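Local coordinates for protein methylenetetrahydrofolate--tRNA-(uracil-5-)-methyltransferase TrmFO (PDB 3G5Q) that probably catalyses the folate-dependent, FAD-assisted methylation of uridine 54 in tRNA to 5-methyluridine, at residues Tyr157-Pro162 / Gly389-Tyr394. Residues are numbered along the deposited sequence; the frame is centred on the assembly and turned at random.
Sequences YDAASP and GFQPMY
With CG anti to its carbonyl carbon (chi1 -58°) and its chain bent at chi2 (-68°), Gln391 folds its side chain across the backbone of Ala159 and Ala160 and delivers its amide to the N-H of Ala159. The case illustrates how one primary amide can tie a loop to a strand by using both of its ends. OE1 accepts from Ala159 N at 2.7 Å, in a nearly straight bond (N-H...O 166°), although the donor stands above the carbonyl plane of the amide rather than on a lone pair. At the other end, NE2 turns back on its own loop and donates to Gly389 O at 3.2 Å; this acceptor lies close to the amide plane, and the two bonds together should limit rotation of the group. NE2 also donates to a water that in turn donates to Tyr157 O, a water bridge to the residue just before Asp158.

The strand concerned, 154-165, belongs to the six-stranded antiparallel sheet of an FAD-dependent enzyme of the MnmG family, where it pairs with 271-274 and 301-313, whereas Gln391 comes from the loop between helices 374-384 and 409-429. On strand 301-313, Tyr312 also packs against Gln391 and hydrogen-bonds Phe390 O, so the loop meets two adjacent strands.

Carbon contacts flank the polar link. The aliphatic part of Gln391 rests on Ala160, CB to CB at 3.8 Å, while on Asp158 the methylene carbon CB lies 3.8 Å from CD of the Pro392 ring. With CG between the backbone N and the carbonyl carbon, Asp158 turns its carboxylate so that OD2 is hydrogen-bonded to His308 ND1, leaving CB to face Gln391 OE1 and the proline ring; OD1 merely brushes Pro392 CG. Beyond the ring, Pro392 O is held by Arg303 NH2.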
# COMPACT_ATOMS: atom_id res chain seq x y z
N TYR A 157 -7.65 -6.23 10.49
CA TYR A 157 -8.12 -6.78 9.23
C TYR A 157 -8.30 -5.63 8.26
O TYR A 157 -8.61 -4.52 8.68
CB TYR A 157 -9.48 -7.45 9.42
CG TYR A 157 -9.44 -8.67 10.31
CD1 TYR A 157 -9.59 -8.56 11.69
CD2 TYR A 157 -9.23 -9.94 9.77
CE1 TYR A 157 -9.53 -9.68 12.51
CE2 TYR A 157 -9.18 -11.06 10.58
CZ TYR A 157 -9.33 -10.93 11.95
OH TYR A 157 -9.27 -12.05 12.74
N ASP A 158 -8.12 -5.88 6.97
CA ASP A 158 -8.53 -4.87 6.03
C ASP A 158 -9.87 -5.27 5.39
O ASP A 158 -10.34 -6.40 5.52
CB ASP A 158 -7.44 -4.55 5.01
CG ASP A 158 -7.00 -5.75 4.22
OD1 ASP A 158 -5.88 -5.72 3.69
OD2 ASP A 158 -7.78 -6.73 4.12
N ALA A 159 -10.50 -4.30 4.74
CA ALA A 159 -11.78 -4.54 4.09
C ALA A 159 -11.82 -3.51 2.99
O ALA A 159 -12.54 -2.52 3.07
CB ALA A 159 -12.93 -4.33 5.08
N ALA A 160 -10.99 -3.73 1.98
CA ALA A 160 -10.77 -2.72 0.96
C ALA A 160 -11.68 -2.92 -0.25
O ALA A 160 -11.85 -4.04 -0.74
CB ALA A 160 -9.32 -2.74 0.55
N SER A 161 -12.29 -1.83 -0.70
CA SER A 161 -13.09 -1.81 -1.92
C SER A 161 -12.18 -1.44 -3.09
O SER A 161 -11.12 -0.84 -2.89
CB SER A 161 -14.22 -0.79 -1.80
OG SER A 161 -13.70 0.52 -1.67
N PRO A 162 -12.59 -1.81 -4.32
CA PRO A 162 -11.80 -1.46 -5.50
C PRO A 162 -11.66 0.05 -5.65
O PRO A 162 -12.59 0.80 -5.36
CB PRO A 162 -12.62 -2.01 -6.66
CG PRO A 162 -13.49 -3.05 -6.05
CD PRO A 162 -13.79 -2.58 -4.67
N GLY A 389 -11.73 5.21 7.53
CA GLY A 389 -11.68 3.88 6.96
C GLY A 389 -10.49 3.60 6.04
O GLY A 389 -10.61 2.80 5.12
N PHE A 390 -9.36 4.27 6.28
CA PHE A 390 -8.15 4.06 5.47
C PHE A 390 -7.84 2.57 5.27
O PHE A 390 -7.87 1.79 6.22
CB PHE A 390 -6.94 4.78 6.10
CG PHE A 390 -5.60 4.44 5.46
CD1 PHE A 390 -5.22 5.03 4.26
CD2 PHE A 390 -4.72 3.55 6.07
CE1 PHE A 390 -3.98 4.74 3.69
CE2 PHE A 390 -3.49 3.26 5.51
CZ PHE A 390 -3.12 3.85 4.31
N GLN A 391 -7.55 2.19 4.02
CA GLN A 391 -7.13 0.83 3.69
C GLN A 391 -5.72 0.84 3.11
O GLN A 391 -5.28 1.87 2.58
CB GLN A 391 -8.10 0.21 2.68
CG GLN A 391 -9.52 0.16 3.17
CD GLN A 391 -9.68 -0.82 4.33
OE1 GLN A 391 -9.20 -1.95 4.25
NE2 GLN A 391 -10.34 -0.38 5.40
N PRO A 392 -5.00 -0.29 3.21
CA PRO A 392 -3.63 -0.45 2.69
C PRO A 392 -3.51 -0.18 1.18
O PRO A 392 -4.44 -0.46 0.42
CB PRO A 392 -3.33 -1.93 2.95
CG PRO A 392 -4.21 -2.29 4.12
CD PRO A 392 -5.47 -1.51 3.90
N MET A 393 -2.35 0.32 0.76
CA MET A 393 -2.12 0.67 -0.64
C MET A 393 -0.90 -0.05 -1.21
O MET A 393 0.12 -0.21 -0.52
CB MET A 393 -1.91 2.18 -0.76
CG MET A 393 -1.72 2.67 -2.20
SD MET A 393 -3.00 2.05 -3.32
CE MET A 393 -4.47 2.76 -2.58
N TYR A 394 -1.01 -0.51 -2.46
CA TYR A 394 0.17 -1.00 -3.17
C TYR A 394 0.51 -0.10 -4.36
O TYR A 394 -0.26 0.78 -4.72
CB TYR A 394 0.04 -2.48 -3.58
CG TYR A 394 -1.13 -2.84 -4.48
CD1 TYR A 394 -2.23 -3.53 -3.97
CD2 TYR A 394 -1.13 -2.53 -5.84
CE1 TYR A 394 -3.30 -3.90 -4.78
CE2 TYR A 394 -2.20 -2.88 -6.66
CZ TYR A 394 -3.29 -3.57 -6.12
OH TYR A 394 -4.36 -3.93 -6.91
O HOH W 1 -9.80 -2.22 8.06